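Local coordinates for protein acetyl-CoA C-acetyltransferase (Syntrophomonas wolfei subsp. wolfei, PDB 7N7Z) that probably catalyses the reversible thiolase reaction, joining two acetyl-CoA molecules into acetoacetyl-CoA and releasing free coenzyme A, at residues 28-32 and 63-67; 54-58 and 98-102; 299-304 and 394-398. All coordinates share one frame; numbering follows the deposited sequence.

Overall arrangement
Contact 1 is at the surface; contacts 2 and 3 are buried. Contacts 1 and 2 both belong to the N-terminal thiolase half and both touch a second subunit. Their centres lie about 17 Å apart, and helix 30-45 is followed in the chain by strand 54-58. Contact 3 lies in the C-terminal half, across the centre of the chain from contact 1. Contacts 2 and 3 each pack a helix on a strand, in the two sheet layers of the thiolase fold, and meet where Glu100 OE2 is 4.0 Å from Met395 CE. Chemistry follows place: contact 1 uses polar side chains, backbone carbonyls and water, whereas contacts 2 and 3 pair alanines with branched aliphatic side chains.

Contact 1 of 3, residues 28-32 and 63-67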
ATOM      1  N   VAL B  28       1.328   4.352  22.011  1.00 29.23           N
ATOM      2  CA  VAL B  28       2.674   4.116  22.521  1.00 31.78           C
ATOM      3  C   VAL B  28       3.280   2.964  21.731  1.00 30.23           C
ATOM      4  O   VAL B  28       2.837   1.814  21.848  1.00 30.36           O
ATOM      5  CB  VAL B  28       2.665   3.815  24.026  1.00 27.98           C
ATOM      6  CG1 VAL B  28       4.075   3.908  24.597  1.00 27.58           C
ATOM      7  CG2 VAL B  28       1.728   4.770  24.750  1.00 32.95           C
ATOM      8  N   ARG B  29       4.300   3.266  20.932  1.00 31.18           N
ATOM      9  CA  ARG B  29       4.954   2.237  20.140  1.00 30.12           C
ATOM     10  C   ARG B  29       5.712   1.269  21.046  1.00 30.62           C
ATOM     11  O   ARG B  29       6.007   1.556  22.209  1.00 30.78           O
ATOM     12  CB  ARG B  29       5.902   2.869  19.121  1.00 30.25           C
ATOM     13  CG  ARG B  29       5.224   3.854  18.173  1.00 27.66           C
ATOM     14  CD  ARG B  29       4.355   3.147  17.141  1.00 28.93           C
ATOM     15  NE  ARG B  29       5.121   2.223  16.312  1.00 24.29           N
ATOM     16  CZ  ARG B  29       5.905   2.590  15.306  1.00 28.37           C
ATOM     17  NH1 ARG B  29       6.055   3.862  14.974  1.00 28.98           N
ATOM     18  NH2 ARG B  29       6.553   1.656  14.615  1.00 30.53           N
ATOM     19  N   ALA B  30       6.033   0.101  20.482  1.00 28.17           N
ATOM     20  CA  ALA B  30       6.602  -0.981  21.281  1.00 31.30           C
ATOM     21  C   ALA B  30       7.879  -0.548  21.991  1.00 29.77           C
ATOM     22  O   ALA B  30       8.092  -0.891  23.160  1.00 27.87           O
ATOM     23  CB  ALA B  30       6.872  -2.197  20.392  1.00 28.99           C
ATOM     24  N   ASN B  31       8.741   0.207  21.307  1.00 27.22           N
ATOM     25  CA  ASN B  31      10.025   0.570  21.896  1.00 29.04           C
ATOM     26  C   ASN B  31       9.862   1.493  23.097  1.00 31.31           C
ATOM     27  O   ASN B  31      10.642   1.409  24.052  1.00 28.77           O
ATOM     28  CB  ASN B  31      10.919   1.229  20.844  1.00 28.27           C
ATOM     29  CG  ASN B  31      11.301   0.278  19.732  1.00 29.44           C
ATOM     30  OD1 ASN B  31      11.060  -0.927  19.821  1.00 29.16           O
ATOM     31  ND2 ASN B  31      11.900   0.813  18.674  1.00 31.01           N
ATOM     32  N   ASP B  32       8.864   2.377  23.072  1.00 29.30           N
ATOM     33  CA  ASP B  32       8.677   3.304  24.182  1.00 32.84           C
ATOM     34  C   ASP B  32       8.022   2.629  25.380  1.00 29.40           C
ATOM     35  O   ASP B  32       8.261   3.040  26.522  1.00 33.23           O
ATOM     36  CB  ASP B  32       7.859   4.507  23.716  1.00 36.48           C
ATOM     37  CG  ASP B  32       8.436   5.150  22.466  1.00 42.55           C
ATOM     38  OD1 ASP B  32       9.647   5.463  22.465  1.00 38.85           O
ATOM     39  OD2 ASP B  32       7.686   5.338  21.486  1.00 39.70           O
ATOM     40  N   ALA B  63       8.472  -5.794  12.770  1.00 32.69           N
ATOM     41  CA  ALA B  63       8.230  -4.823  11.709  1.00 31.87           C
ATOM     42  C   ALA B  63       7.743  -3.485  12.250  1.00 28.66           C
ATOM     43  O   ALA B  63       6.840  -3.426  13.088  1.00 27.34           O
ATOM     44  CB  ALA B  63       7.206  -5.392  10.725  1.00 31.86           C
ATOM     45  N   GLY B  64       8.354  -2.405  11.755  1.00 28.79           N
ATOM     46  CA  GLY B  64       7.938  -1.054  12.057  1.00 29.09           C
ATOM     47  C   GLY B  64       8.675  -0.386  13.197  1.00 28.46           C
ATOM     48  O   GLY B  64       8.541   0.834  13.368  1.00 25.36           O
ATOM     49  N   ASN B  65       9.457  -1.133  13.976  1.00 30.43           N
ATOM     50  CA  ASN B  65      10.073  -0.619  15.191  1.00 28.08           C
ATOM     51  C   ASN B  65      11.554  -0.292  15.025  1.00 32.12           C
ATOM     52  O   ASN B  65      12.246  -0.083  16.027  1.00 29.68           O
ATOM     53  CB  ASN B  65       9.877  -1.621  16.331  1.00 28.96           C
ATOM     54  CG  ASN B  65       8.421  -1.751  16.745  1.00 30.45           C
ATOM     55  OD1 ASN B  65       7.835  -2.833  16.683  1.00 30.48           O
ATOM     56  ND2 ASN B  65       7.827  -0.639  17.161  1.00 27.57           N
ATOM     57  N   GLY B  66      12.057  -0.239  13.791  1.00 32.06           N
ATOM     58  CA  GLY B  66      13.400   0.251  13.544  1.00 34.63           C
ATOM     59  C   GLY B  66      14.467  -0.824  13.596  1.00 35.55           C
ATOM     60  O   GLY B  66      14.209  -2.017  13.780  1.00 32.13           O
ATOM     61  N   SER B  67      15.709  -0.370  13.432  1.00 36.48           N
ATOM     62  CA  SER B  67      16.857  -1.270  13.400  1.00 36.21           C
ATOM     63  C   SER B  67      17.154  -1.786  14.802  1.00 38.70           C
ATOM     64  O   SER B  67      17.361  -0.994  15.728  1.00 35.83           O
ATOM     65  CB  SER B  67      18.076  -0.547  12.829  1.00 39.34           C
ATOM     66  OG  SER B  67      17.924  -0.290  11.444  1.00 41.27           O
TER
HETATM   67  O   HOH W   1       5.491  -1.268  14.674  1.00 26.42           O
HETATM   68  O   HOH W   2       7.542   3.451  12.595  1.00 29.74           O
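The N-terminal end of helix 30-45, with Arg29 at its N-cap position, meets the loop between strand 54-58 and helix 69-76 in the N-terminal half of the thiolase fold. Asn31 ND2 donates to Asn65 O at 2.8 Å. The N-H points fairly well at its acceptor (149°), and the oxygen lies close to the plane of the Asn31 amide. The Asn31 OD1 branch rests 3.7 Å from Asn65 CB. An alanine in place of Asn31 would probably leave the Asn65 carbonyl without this donor and open a gap beside Asn65 CB.

The Arg29 chain bends at chi2 and chi3 and brings its guanidinium edge-on to Gly64 O. The direct NH2 bond to that oxygen is modelled very short, so its geometry is doubtful. Two waters widen the grip. One accepts from Arg29 NH1 at 2.8 Å and donates to Gly64 O. The other accepts from Arg29 NH2 and lies 3.0 Å from Ala63 O, one of several acceptors in its reach.

Asp150 of a second subunit holds the loop from outside the chain, accepting from Gly64 N and Gly66 N. Within the chain, Ala30 packs on strand 113-121, and Asn31 touches Pro69 and Ile73 of helix 69-76.

Contact 2 of 3, residues 54-58 and 98-102; sequences EIVGA and ATEIA
Val56 of strand 54-58 straddles helix 98-102 with its two methyl groups. CG1 is turned anti to the backbone N (chi1 -173°). This sets it over the first turn of the segment, 3.7 Å from Ala98 CB and 3.6 Å from Ala98 O. It also meets Ile101 CG2 at 4.2 Å. The other branch, CG2, lies beside the backbone N and reaches Ala102 CB at 3.8 Å. One turn before Ala102, the same Ala98 CB also touches Ala58 CB at 3.7 Å. These small side chains let strand and helix come close, with axes 8.1 Å apart and nearly antiparallel at 158°.

Glu54 behaves differently. Its CG sits between the backbone N and the carbonyl carbon (chi1 71°), and the chain then runs extended toward the helix. OE2 ends 3.9 Å from Ala102 CA. The buried carboxylate is satisfied elsewhere: OE2 bonds to Ser114 OG, and OE1 forms a salt bridge with Arg97 of a second subunit.

Helix 94-107 is the helix of a beta-alpha-beta crossover from strand 84-89 to strand 113-121, and strand 54-58 lies between those two parallel strands. As in other thiolases, this buried helix follows the predicted nucleophile Cys92.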
ATOM      1  N   GLU B  54      24.429  -6.577  28.660  1.00 30.98           N
ATOM      2  CA  GLU B  54      23.712  -6.818  27.416  1.00 29.35           C
ATOM      3  C   GLU B  54      22.234  -6.535  27.629  1.00 27.86           C
ATOM      4  O   GLU B  54      21.771  -6.338  28.754  1.00 29.82           O
ATOM      5  CB  GLU B  54      23.910  -8.260  26.930  1.00 30.27           C
ATOM      6  CG  GLU B  54      23.197  -9.306  27.791  1.00 33.34           C
ATOM      7  CD  GLU B  54      23.291 -10.708  27.221  1.00 36.13           C
ATOM      8  OE1 GLU B  54      23.550 -10.842  26.008  1.00 35.93           O
ATOM      9  OE2 GLU B  54      23.097 -11.675  27.985  1.00 36.71           O
ATOM     10  N   ILE B  55      21.500  -6.525  26.521  1.00 26.70           N
ATOM     11  CA  ILE B  55      20.045  -6.576  26.533  1.00 24.37           C
ATOM     12  C   ILE B  55      19.619  -7.690  25.590  1.00 30.14           C
ATOM     13  O   ILE B  55      20.092  -7.758  24.449  1.00 28.45           O
ATOM     14  CB  ILE B  55      19.403  -5.238  26.117  1.00 24.04           C
ATOM     15  CG1 ILE B  55      17.875  -5.348  26.185  1.00 28.28           C
ATOM     16  CG2 ILE B  55      19.851  -4.834  24.720  1.00 27.77           C
ATOM     17  CD1 ILE B  55      17.149  -4.062  25.862  1.00 29.72           C
ATOM     18  N   VAL B  56      18.752  -8.573  26.072  1.00 26.66           N
ATOM     19  CA  VAL B  56      18.110  -9.589  25.246  1.00 28.71           C
ATOM     20  C   VAL B  56      16.649  -9.183  25.118  1.00 29.70           C
ATOM     21  O   VAL B  56      15.877  -9.291  26.079  1.00 28.87           O
ATOM     22  CB  VAL B  56      18.256 -10.994  25.844  1.00 30.42           C
ATOM     23  CG1 VAL B  56      17.728 -12.037  24.873  1.00 29.04           C
ATOM     24  CG2 VAL B  56      19.711 -11.273  26.192  1.00 31.14           C
ATOM     25  N   GLY B  57      16.273  -8.698  23.937  1.00 29.00           N
ATOM     26  CA  GLY B  57      14.944  -8.162  23.708  1.00 29.90           C
ATOM     27  C   GLY B  57      14.036  -9.195  23.068  1.00 32.51           C
ATOM     28  O   GLY B  57      14.401  -9.833  22.078  1.00 35.24           O
ATOM     29  N   ALA B  58      12.847  -9.344  23.641  1.00 30.45           N
ATOM     30  CA  ALA B  58      11.839 -10.264  23.139  1.00 33.52           C
ATOM     31  C   ALA B  58      10.700  -9.490  22.491  1.00 31.70           C
ATOM     32  O   ALA B  58      10.254  -8.465  23.017  1.00 28.27           O
ATOM     33  CB  ALA B  58      11.294 -11.147  24.264  1.00 30.63           C
ATOM     34  N   ALA B  98      13.965 -15.188  25.743  1.00 24.60           N
ATOM     35  CA  ALA B  98      14.912 -14.125  26.056  1.00 30.79           C
ATOM     36  C   ALA B  98      15.481 -14.306  27.456  1.00 30.43           C
ATOM     37  O   ALA B  98      16.677 -14.095  27.685  1.00 32.12           O
ATOM     38  CB  ALA B  98      14.237 -12.760  25.928  1.00 30.19           C
ATOM     39  N   THR B  99      14.631 -14.704  28.406  1.00 28.52           N
ATOM     40  CA  THR B  99      15.099 -14.961  29.762  1.00 32.46           C
ATOM     41  C   THR B  99      16.130 -16.082  29.783  1.00 31.49           C
ATOM     42  O   THR B  99      17.162 -15.974  30.455  1.00 31.54           O
ATOM     43  CB  THR B  99      13.912 -15.306  30.663  1.00 26.99           C
ATOM     44  OG1 THR B  99      13.036 -14.175  30.751  1.00 30.38           O
ATOM     45  CG2 THR B  99      14.384 -15.691  32.057  1.00 27.72           C
ATOM     46  N   GLU B 100      15.871 -17.166  29.048  1.00 33.48           N
ATOM     47  CA  GLU B 100      16.815 -18.278  29.015  1.00 33.06           C
ATOM     48  C   GLU B 100      18.141 -17.854  28.398  1.00 33.67           C
ATOM     49  O   GLU B 100      19.212 -18.103  28.964  1.00 32.71           O
ATOM     50  CB  GLU B 100      16.215 -19.453  28.242  1.00 34.10           C
ATOM     51  CG  GLU B 100      16.943 -20.767  28.474  1.00 38.58           C
ATOM     52  CD  GLU B 100      16.405 -21.903  27.622  1.00 40.08           C
ATOM     53  OE1 GLU B 100      16.277 -23.029  28.148  1.00 39.54           O
ATOM     54  OE2 GLU B 100      16.119 -21.675  26.427  1.00 39.95           O
ATOM     55  N   ILE B 101      18.089 -17.214  27.227  1.00 33.00           N
ATOM     56  CA  ILE B 101      19.315 -16.808  26.543  1.00 34.71           C
ATOM     57  C   ILE B 101      20.181 -15.963  27.468  1.00 32.34           C
ATOM     58  O   ILE B 101      21.396 -16.170  27.578  1.00 34.03           O
ATOM     59  CB  ILE B 101      18.980 -16.054  25.243  1.00 30.88           C
ATOM     60  CG1 ILE B 101      18.365 -17.009  24.217  1.00 33.57           C
ATOM     61  CG2 ILE B 101      20.231 -15.394  24.674  1.00 34.13           C
ATOM     62  CD1 ILE B 101      17.611 -16.307  23.105  1.00 31.63           C
ATOM     63  N   ALA B 102      19.566 -14.994  28.147  1.00 33.36           N
ATOM     64  CA  ALA B 102      20.319 -14.143  29.062  1.00 34.84           C
ATOM     65  C   ALA B 102      20.851 -14.940  30.247  1.00 35.53           C
ATOM     66  O   ALA B 102      22.016 -14.787  30.633  1.00 32.31           O
ATOM     67  CB  ALA B 102      19.440 -12.992  29.549  1.00 30.56           C
TER

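Contact 3 of 3, residues 299-304 and 394-398; sequences AMPKVL and AMASL
Ala396 of strand 394-398 projects its CB into the surface of helix 299-304. Apolar contacts dominate. Ala396 CB meets Val303 CG1 at 3.6 Å and Ala299 CB at 3.9 Å. Further along the strand, Leu398 CD1 reaches Val303 CG2 at 3.7 Å, the two side chains passing at a slant. The same CD1 meets Leu304 CD2 at 3.8 Å, here with the side chains at about a right angle. Val303 places CG1 between its backbone N and carbonyl carbon (chi1 67°). Both of its methyls thereby face the strand.

Alternate strand residues, Ala394, Ala396 and Leu398, point toward the helix. In the alpha-beta-alpha-beta-alpha thiolase fold, helix 296-307 forms part of an outer layer on the C-terminal sheet; Met395, pointing the other way, packs on Met96 and Arg97 of helix 94-107, in the layer between the two sheets.

Contacts of side chains with backbone make a second group. Ala299 CB lies 3.8 Å from Met395 C, and Leu398 CD1 lies 3.5 Å from Val303 O. The segment axes come within 7.2 Å and diverge by 39°.

Polar groups find partners outside the contact. Ser397 OG bonds to Trp399 NE1, and Met395 O to Ser386 OG.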
ATOM      1  N   ALA B 299       5.962 -29.391  28.544  1.00 41.41           N
ATOM      2  CA  ALA B 299       7.065 -28.579  29.042  1.00 41.22           C
ATOM      3  C   ALA B 299       7.122 -28.587  30.565  1.00 41.94           C
ATOM      4  O   ALA B 299       8.209 -28.674  31.147  1.00 42.24           O
ATOM      5  CB  ALA B 299       6.937 -27.147  28.524  1.00 39.99           C
ATOM      6  N   MET B 300       5.968 -28.499  31.226  1.00 39.74           N
ATOM      7  CA  MET B 300       5.961 -28.462  32.686  1.00 41.26           C
ATOM      8  C   MET B 300       6.564 -29.718  33.298  1.00 40.78           C
ATOM      9  O   MET B 300       7.432 -29.592  34.180  1.00 44.00           O
ATOM     10  CB  MET B 300       4.532 -28.228  33.186  1.00 44.92           C
ATOM     11  CG  MET B 300       4.015 -26.824  32.937  1.00 43.43           C
ATOM     12  SD  MET B 300       2.229 -26.716  33.152  1.00 48.35           S
ATOM     13  CE  MET B 300       2.103 -26.737  34.938  1.00 45.17           C
ATOM     14  N   PRO B 301       6.175 -30.934  32.902  1.00 41.78           N
ATOM     15  CA  PRO B 301       6.842 -32.117  33.469  1.00 43.03           C
ATOM     16  C   PRO B 301       8.327 -32.162  33.164  1.00 43.25           C
ATOM     17  O   PRO B 301       9.111 -32.634  33.998  1.00 43.17           O
ATOM     18  CB  PRO B 301       6.097 -33.293  32.819  1.00 43.82           C
ATOM     19  CG  PRO B 301       4.815 -32.721  32.304  1.00 42.60           C
ATOM     20  CD  PRO B 301       5.118 -31.302  31.945  1.00 41.75           C
ATOM     21  N   LYS B 302       8.740 -31.680  31.991  1.00 42.15           N
ATOM     22  CA  LYS B 302      10.149 -31.737  31.617  1.00 45.01           C
ATOM     23  C   LYS B 302      10.999 -30.866  32.536  1.00 43.41           C
ATOM     24  O   LYS B 302      11.983 -31.337  33.117  1.00 43.84           O
ATOM     25  CB  LYS B 302      10.321 -31.308  30.160  1.00 42.96           C
ATOM     26  CG  LYS B 302      11.732 -31.492  29.628  1.00 44.66           C
ATOM     27  CD  LYS B 302      11.792 -31.260  28.130  1.00 42.56           C
ATOM     28  CE  LYS B 302      13.148 -30.725  27.704  1.00 45.88           C
ATOM     29  NZ  LYS B 302      13.166 -30.327  26.269  1.00 43.96           N
ATOM     30  N   VAL B 303      10.637 -29.589  32.675  1.00 40.71           N
ATOM     31  CA  VAL B 303      11.421 -28.688  33.516  1.00 44.00           C
ATOM     32  C   VAL B 303      11.464 -29.204  34.949  1.00 44.99           C
ATOM     33  O   VAL B 303      12.485 -29.080  35.640  1.00 44.34           O
ATOM     34  CB  VAL B 303      10.859 -27.256  33.442  1.00 40.35           C
ATOM     35  CG1 VAL B 303       9.471 -27.181  34.068  1.00 44.23           C
ATOM     36  CG2 VAL B 303      11.811 -26.278  34.114  1.00 41.74           C
ATOM     37  N   LEU B 304      10.363 -29.794  35.420  1.00 43.29           N
ATOM     38  CA  LEU B 304      10.357 -30.372  36.759  1.00 46.39           C
ATOM     39  C   LEU B 304      11.379 -31.497  36.871  1.00 46.13           C
ATOM     40  O   LEU B 304      12.039 -31.647  37.906  1.00 45.17           O
ATOM     41  CB  LEU B 304       8.958 -30.880  37.105  1.00 43.09           C
ATOM     42  CG  LEU B 304       7.935 -29.813  37.501  1.00 44.72           C
ATOM     43  CD1 LEU B 304       6.535 -30.410  37.544  1.00 44.16           C
ATOM     44  CD2 LEU B 304       8.291 -29.189  38.842  1.00 47.39           C
ATOM     45  N   ALA B 394       6.702 -25.019  23.188  1.00 39.51           N
ATOM     46  CA  ALA B 394       6.312 -24.373  24.430  1.00 39.05           C
ATOM     47  C   ALA B 394       7.480 -24.334  25.413  1.00 38.44           C
ATOM     48  O   ALA B 394       8.512 -24.979  25.220  1.00 37.61           O
ATOM     49  CB  ALA B 394       5.118 -25.096  25.053  1.00 35.62           C
ATOM     50  N   MET B 395       7.302 -23.565  26.486  1.00 38.28           N
ATOM     51  CA  MET B 395       8.356 -23.359  27.467  1.00 35.96           C
ATOM     52  C   MET B 395       7.782 -23.423  28.874  1.00 38.43           C
ATOM     53  O   MET B 395       6.583 -23.228  29.094  1.00 33.84           O
ATOM     54  CB  MET B 395       9.059 -22.011  27.262  1.00 32.07           C
ATOM     55  CG  MET B 395      10.168 -22.044  26.228  1.00 36.83           C
ATOM     56  SD  MET B 395      11.042 -20.472  26.105  1.00 40.20           S
ATOM     57  CE  MET B 395      12.357 -20.729  27.296  1.00 36.24           C
ATOM     58  N   ALA B 396       8.668 -23.700  29.828  1.00 38.20           N
ATOM     59  CA  ALA B 396       8.339 -23.685  31.244  1.00 40.01           C
ATOM     60  C   ALA B 396       9.601 -23.334  32.018  1.00 37.95           C
ATOM     61  O   ALA B 396      10.715 -23.614  31.571  1.00 35.18           O
ATOM     62  CB  ALA B 396       7.776 -25.030  31.713  1.00 38.09           C
ATOM     63  N   SER B 397       9.417 -22.715  33.182  1.00 36.89           N
ATOM     64  CA  SER B 397      10.545 -22.293  34.000  1.00 34.07           C
ATOM     65  C   SER B 397      10.160 -22.385  35.468  1.00 38.57           C
ATOM     66  O   SER B 397       8.988 -22.248  35.828  1.00 37.49           O
ATOM     67  CB  SER B 397      10.987 -20.866  33.653  1.00 33.53           C
ATOM     68  OG  SER B 397       9.898 -19.962  33.721  1.00 33.61           O
ATOM     69  N   LEU B 398      11.166 -22.618  36.312  1.00 36.87           N
ATOM     70  CA  LEU B 398      10.975 -22.776  37.747  1.00 35.90           C
ATOM     71  C   LEU B 398      11.915 -21.845  38.497  1.00 37.55           C
ATOM     72  O   LEU B 398      13.050 -21.613  38.071  1.00 37.56           O
ATOM     73  CB  LEU B 398      11.218 -24.221  38.183  1.00 36.52           C
ATOM     74  CG  LEU B 398      10.285 -25.254  37.551  1.00 39.54           C
ATOM     75  CD1 LEU B 398      10.882 -26.648  37.666  1.00 43.83           C
ATOM     76  CD2 LEU B 398       8.908 -25.197  38.192  1.00 41.99           C
TER